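Local coordinates for protein alpha,alpha-trehalose-phosphate synthase (UDP-forming) (Burkholderia multivorans, PDB 5UOF) that belongs to glycosyltransferase family 20, a group of enzymes built on the two-domain GT-B fold, at residues A105-Q110 with V176-E181; D171-V176 with E181-M186. All blocks are in the same frame, centred on the assembly; numbering follows the deposited sequence.

In the fold
Both interactions gather round the short helix 179-186 in the half of the GT-B fold built on the mixed sheet, their centres about 9 Å apart. Along the chain the order is 105-110, 171-176, 176-181 and 181-186, and the segments of the two contacts interleave, with Val176 and Glu181 common to both. Interaction 2 packs segment 171-176, with its type I turn, against helix 179-186 in the interior. Interaction 1 lies nearer the surface, where the loop leading into helix 109-127 meets the prolines just ahead of helix 179-186. Both reach the second subunit, so this helical corner also forms part of the dimer interface.

Interaction 1: A105-Q110 with V176-E181; sequences ARFDRQ and VPPHDE
Phe107 lays its ring against the paired prolines Pro177 and Pro178, and this aromatic-proline meeting makes up the contact. The main interaction is CH-pi: Pro177 CG sits over one face, 3.8 Å from the centroid of the Phe107 ring and 23° off its normal, displaced toward the rim. Pro177 CG lies 3.6 Å from Phe107 CG and equally near Phe107 CD2. Pro178 adds an apolar touch on one side of the outer half of the ring, arriving obliquely, with its CD 3.5 Å from Phe107 CE1. The ring reaches both because CG stands anti to the backbone N of Phe107 (chi1 175°).

The polar groups find their partners within their own segment or elsewhere in the assembly. Val176 to His179 form a type I turn, which Pro177 suits because its ring holds phi near the -60° required at the second position; a weak 3.0 Å bond from His179 N to Val176 O closes it. On the other segment Asp108 N-caps helix 109-127, its OD2 accepting from Glu111 N. Arg109 forms salt bridges with Asp415 and Asp421 of the second subunit, and Tyr414 of that subunit packs on Phe107.

One proline ring offers its CG over the aromatic face and the other adds an oblique van der Waals touch, so the contact is mainly dispersion, probably with a small electrostatic share at the CH-pi meeting, and joins two helix entrances without calling on their backbone polar groups.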
loop_
_atom_site.group_PDB
_atom_site.type_symbol
_atom_site.label_atom_id
_atom_site.label_comp_id
_atom_site.label_asym_id
_atom_site.label_seq_id
_atom_site.Cartn_x
_atom_site.Cartn_y
_atom_site.Cartn_z
ATOM N N ALA A 105 -4.386 -9.490 3.365
ATOM C CA ALA A 105 -4.258 -9.635 4.806
ATOM C C ALA A 105 -5.580 -10.063 5.424
ATOM O O ALA A 105 -6.659 -9.640 4.991
ATOM C CB ALA A 105 -3.799 -8.318 5.428
ATOM N N ARG A 106 -5.487 -10.919 6.444
ATOM C CA ARG A 106 -6.646 -11.427 7.185
ATOM C C ARG A 106 -6.307 -11.357 8.671
ATOM O O ARG A 106 -5.824 -12.334 9.254
ATOM C CB ARG A 106 -7.004 -12.853 6.764
ATOM C CG ARG A 106 -7.277 -13.027 5.265
ATOM C CD ARG A 106 -8.544 -12.292 4.822
ATOM N NE ARG A 106 -8.879 -12.577 3.422
ATOM C CZ ARG A 106 -8.576 -11.791 2.389
ATOM N NH1 ARG A 106 -7.934 -10.642 2.573
ATOM N NH2 ARG A 106 -8.926 -12.150 1.160
ATOM N N PHE A 107 -6.608 -10.227 9.306
ATOM C CA PHE A 107 -6.326 -10.087 10.728
ATOM C C PHE A 107 -7.329 -10.845 11.602
ATOM O O PHE A 107 -8.542 -10.791 11.387
ATOM C CB PHE A 107 -6.315 -8.617 11.137
ATOM C CG PHE A 107 -6.135 -8.439 12.619
ATOM C CD1 PHE A 107 -4.883 -8.613 13.200
ATOM C CD2 PHE A 107 -7.210 -8.121 13.428
ATOM C CE1 PHE A 107 -4.706 -8.472 14.583
ATOM C CE2 PHE A 107 -7.047 -7.981 14.802
ATOM C CZ PHE A 107 -5.788 -8.148 15.379
ATOM N N ASP A 108 -6.815 -11.527 12.620
ATOM C CA ASP A 108 -7.660 -12.248 13.565
ATOM C C ASP A 108 -7.097 -12.071 14.967
ATOM O O ASP A 108 -5.924 -12.363 15.206
ATOM C CB ASP A 108 -7.754 -13.734 13.205
ATOM C CG ASP A 108 -8.554 -14.527 14.221
ATOM O OD1 ASP A 108 -9.803 -14.540 14.152
ATOM O OD2 ASP A 108 -7.929 -15.116 15.106
ATOM N N ARG A 109 -7.936 -11.604 15.893
ATOM C CA ARG A 109 -7.447 -11.303 17.239
ATOM C C ARG A 109 -6.818 -12.521 17.894
ATOM O O ARG A 109 -5.783 -12.406 18.560
ATOM C CB ARG A 109 -8.581 -10.769 18.117
ATOM C CG ARG A 109 -8.939 -9.322 17.818
ATOM C CD ARG A 109 -10.036 -8.790 18.770
ATOM N NE ARG A 109 -10.388 -7.434 18.359
ATOM C CZ ARG A 109 -11.324 -6.692 18.931
ATOM N NH1 ARG A 109 -12.025 -7.181 19.938
ATOM N NH2 ARG A 109 -11.567 -5.468 18.470
ATOM N N GLN A 110 -7.439 -13.694 17.750
ATOM C CA GLN A 110 -6.904 -14.852 18.456
ATOM C C GLN A 110 -5.576 -15.288 17.858
ATOM O O GLN A 110 -4.682 -15.724 18.593
ATOM C CB GLN A 110 -7.910 -16.004 18.449
ATOM C CG GLN A 110 -9.250 -15.665 19.081
ATOM C CD GLN A 110 -9.117 -14.846 20.354
ATOM O OE1 GLN A 110 -8.372 -15.207 21.269
ATOM N NE2 GLN A 110 -9.843 -13.730 20.416
ATOM N N VAL A 176 -2.209 -3.197 9.418
ATOM C CA VAL A 176 -2.074 -4.169 10.507
ATOM C C VAL A 176 -2.710 -3.556 11.750
ATOM O O VAL A 176 -2.170 -2.583 12.282
ATOM C CB VAL A 176 -0.596 -4.509 10.777
ATOM C CG1 VAL A 176 -0.491 -5.498 11.931
ATOM C CG2 VAL A 176 0.091 -5.067 9.534
ATOM N N PRO A 177 -3.833 -4.064 12.254
ATOM C CA PRO A 177 -4.535 -3.349 13.341
ATOM C C PRO A 177 -3.653 -3.105 14.560
ATOM O O PRO A 177 -3.700 -2.004 15.131
ATOM C CB PRO A 177 -5.735 -4.264 13.649
ATOM C CG PRO A 177 -6.048 -4.884 12.279
ATOM C CD PRO A 177 -4.659 -5.141 11.675
ATOM N N PRO A 178 -2.795 -4.069 15.000
ATOM C CA PRO A 178 -1.926 -3.759 16.155
ATOM C C PRO A 178 -0.596 -3.080 15.805
ATOM O O PRO A 178 0.413 -3.279 16.493
ATOM C CB PRO A 178 -1.695 -5.137 16.789
ATOM C CG PRO A 178 -1.699 -6.071 15.611
ATOM C CD PRO A 178 -2.777 -5.517 14.692
ATOM N N HIS A 179 -0.602 -2.210 14.790
ATOM C CA HIS A 179 0.638 -1.584 14.324
ATOM C C HIS A 179 1.349 -0.820 15.437
ATOM O O HIS A 179 2.579 -0.868 15.538
ATOM C CB HIS A 179 0.343 -0.651 13.146
ATOM C CG HIS A 179 -0.714 0.372 13.427
ATOM N ND1 HIS A 179 -0.432 1.614 13.960
ATOM C CD2 HIS A 179 -2.051 0.342 13.226
ATOM C CE1 HIS A 179 -1.555 2.299 14.084
ATOM N NE2 HIS A 179 -2.551 1.554 13.637
ATOM N N ASP A 180 0.600 -0.094 16.274
ATOM C CA ASP A 180 1.243 0.658 17.350
ATOM C C ASP A 180 1.987 -0.267 18.305
ATOM O O ASP A 180 3.113 0.032 18.722
ATOM C CB ASP A 180 0.219 1.493 18.121
ATOM C CG ASP A 180 0.844 2.230 19.305
ATOM O OD1 ASP A 180 1.524 3.254 19.077
ATOM O OD2 ASP A 180 0.672 1.778 20.463
ATOM N N GLU A 181 1.381 -1.403 18.657
ATOM C CA GLU A 181 2.043 -2.334 19.567
ATOM C C GLU A 181 3.252 -2.992 18.908
ATOM O O GLU A 181 4.268 -3.242 19.573
ATOM C CB GLU A 181 1.045 -3.385 20.043
ATOM C CG GLU A 181 1.583 -4.292 21.141
ATOM C CD GLU A 181 0.499 -5.125 21.791
ATOM O OE1 GLU A 181 0.470 -5.197 23.040
ATOM O OE2 GLU A 181 -0.320 -5.709 21.058
#

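Interaction 2: D171-V176 with E181-M186; sequences DVLRLV and ELVKFM
Leu173 and Val183 meet across two short successive helices of the GT-B domain built on the mixed sheet, joined by a turn and a short loop: Leu173 begins a type I turn that runs to Val176, and the chain soon enters helix 179-186. Their side chains run at a slant to one another, one methyl from each making the touch: Leu173 CD2 lies 3.8 Å from Val183 CG2. The leucine extends with CG anti to its backbone N (chi1 -178°), which carries the branched tip across to the second helix. Val183, beta-branched and short, offers a methyl close to its own backbone. Tyr206 of helix 197-209 packs on both residues.

The second pair is turned differently. Val176 and Leu182 cross at about a right angle, and one methyl of each makes the contact. Val176 CG1 is the branch that stands anti to the backbone N (chi1 179°), while Leu182 arrives from the first turn of its helix. Helix 89-98 packs against this pair, Val97 and Phe89 on Val176 and Leu94 on Leu182.

All four side chains are buried, and their branched aliphatic shapes suit a buried contact made by methyl groups alone. A 2.9 Å bond from Val176 N to Leu173 O closes the turn between the two contacting residues of the first segment, and Val176 CG1 comes to 3.7 Å from Leu182 CD1.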
loop_
_atom_site.group_PDB
_atom_site.type_symbol
_atom_site.label_atom_id
_atom_site.label_comp_id
_atom_site.label_asym_id
_atom_site.label_seq_id
_atom_site.Cartn_x
_atom_site.Cartn_y
_atom_site.Cartn_z
ATOM N N ASP A 171 1.322 4.697 6.263
ATOM C CA ASP A 171 -0.022 4.550 5.715
ATOM C C ASP A 171 -0.346 3.092 5.406
ATOM O O ASP A 171 -1.508 2.683 5.478
ATOM C CB ASP A 171 -0.162 5.412 4.457
ATOM C CG ASP A 171 1.069 5.346 3.551
ATOM O OD1 ASP A 171 2.206 5.623 4.020
ATOM O OD2 ASP A 171 0.885 5.041 2.347
ATOM N N VAL A 172 0.661 2.303 5.044
ATOM C CA VAL A 172 0.426 0.906 4.704
ATOM C C VAL A 172 0.562 0.024 5.938
ATOM O O VAL A 172 -0.197 -0.936 6.106
ATOM C CB VAL A 172 1.399 0.484 3.585
ATOM C CG1 VAL A 172 1.313 -1.018 3.314
ATOM C CG2 VAL A 172 1.081 1.279 2.306
ATOM N N LEU A 173 1.493 0.375 6.822
ATOM C CA LEU A 173 1.648 -0.363 8.079
ATOM C C LEU A 173 0.362 -0.365 8.901
ATOM O O LEU A 173 0.059 -1.356 9.585
ATOM C CB LEU A 173 2.778 0.234 8.918
ATOM C CG LEU A 173 3.046 -0.505 10.241
ATOM C CD1 LEU A 173 3.614 -1.907 9.985
ATOM C CD2 LEU A 173 3.952 0.283 11.170
ATOM N N ARG A 174 -0.404 0.732 8.854
ATOM C CA ARG A 174 -1.628 0.834 9.648
ATOM C C ARG A 174 -2.710 -0.142 9.206
ATOM O O ARG A 174 -3.718 -0.280 9.907
ATOM C CB ARG A 174 -2.147 2.273 9.608
ATOM C CG ARG A 174 -1.279 3.225 10.414
ATOM C CD ARG A 174 -1.583 4.704 10.160
ATOM N NE ARG A 174 -2.990 5.040 10.372
ATOM C CZ ARG A 174 -3.739 5.697 9.494
ATOM N NH1 ARG A 174 -3.216 6.108 8.343
ATOM N NH2 ARG A 174 -5.009 5.959 9.770
ATOM N N LEU A 175 -2.523 -0.835 8.083
ATOM C CA LEU A 175 -3.430 -1.917 7.729
ATOM C C LEU A 175 -3.313 -3.095 8.687
ATOM O O LEU A 175 -4.225 -3.924 8.741
ATOM C CB LEU A 175 -3.166 -2.374 6.298
ATOM C CG LEU A 175 -3.349 -1.227 5.294
ATOM C CD1 LEU A 175 -3.028 -1.688 3.882
ATOM C CD2 LEU A 175 -4.736 -0.666 5.377
ATOM N N VAL A 176 -2.209 -3.197 9.418
ATOM C CA VAL A 176 -2.074 -4.169 10.507
ATOM C C VAL A 176 -2.710 -3.556 11.750
ATOM O O VAL A 176 -2.170 -2.583 12.282
ATOM C CB VAL A 176 -0.596 -4.509 10.777
ATOM C CG1 VAL A 176 -0.491 -5.498 11.931
ATOM C CG2 VAL A 176 0.091 -5.067 9.534
ATOM N N GLU A 181 1.381 -1.403 18.657
ATOM C CA GLU A 181 2.043 -2.334 19.567
ATOM C C GLU A 181 3.252 -2.992 18.908
ATOM O O GLU A 181 4.268 -3.242 19.573
ATOM C CB GLU A 181 1.045 -3.385 20.043
ATOM C CG GLU A 181 1.583 -4.292 21.141
ATOM C CD GLU A 181 0.499 -5.125 21.791
ATOM O OE1 GLU A 181 0.470 -5.197 23.040
ATOM O OE2 GLU A 181 -0.320 -5.709 21.058
ATOM N N LEU A 182 3.159 -3.295 17.608
ATOM C CA LEU A 182 4.309 -3.863 16.909
ATOM C C LEU A 182 5.486 -2.904 16.933
ATOM O O LEU A 182 6.637 -3.322 17.131
ATOM C CB LEU A 182 3.947 -4.213 15.471
ATOM C CG LEU A 182 2.920 -5.334 15.314
ATOM C CD1 LEU A 182 2.610 -5.539 13.867
ATOM C CD2 LEU A 182 3.428 -6.624 15.930
ATOM N N VAL A 183 5.225 -1.612 16.719
ATOM C CA VAL A 183 6.317 -0.647 16.725
ATOM C C VAL A 183 6.894 -0.504 18.132
ATOM O O VAL A 183 8.114 -0.382 18.303
ATOM C CB VAL A 183 5.842 0.693 16.133
ATOM C CG1 VAL A 183 6.841 1.789 16.428
ATOM C CG2 VAL A 183 5.627 0.556 14.614
ATOM N N LYS A 184 6.040 -0.561 19.164
ATOM C CA LYS A 184 6.556 -0.629 20.531
ATOM C C LYS A 184 7.488 -1.827 20.717
ATOM O O LYS A 184 8.560 -1.700 21.321
ATOM C CB LYS A 184 5.407 -0.691 21.539
ATOM C CG LYS A 184 5.891 -0.754 22.994
ATOM C CD LYS A 184 4.723 -0.849 23.987
ATOM C CE LYS A 184 3.964 -2.152 23.812
ATOM N NZ LYS A 184 2.888 -2.329 24.828
ATOM N N PHE A 185 7.094 -3.000 20.209
ATOM C CA PHE A 185 7.966 -4.174 20.278
ATOM C C PHE A 185 9.308 -3.907 19.611
ATOM O O PHE A 185 10.367 -4.296 20.131
ATOM C CB PHE A 185 7.300 -5.369 19.605
ATOM C CG PHE A 185 6.063 -5.856 20.301
ATOM C CD1 PHE A 185 5.838 -5.587 21.642
ATOM C CD2 PHE A 185 5.137 -6.620 19.607
ATOM C CE1 PHE A 185 4.699 -6.054 22.276
ATOM C CE2 PHE A 185 3.993 -7.086 20.233
ATOM C CZ PHE A 185 3.775 -6.804 21.567
ATOM N N MET A 186 9.282 -3.245 18.458
ATOM C CA MET A 186 10.510 -2.972 17.728
ATOM C C MET A 186 11.410 -2.028 18.495
ATOM O O MET A 186 12.636 -2.101 18.363
ATOM C CB MET A 186 10.166 -2.411 16.352
ATOM C CG MET A 186 9.463 -3.458 15.517
ATOM S SD MET A 186 8.933 -2.920 13.898
ATOM C CE MET A 186 10.523 -2.674 13.080
#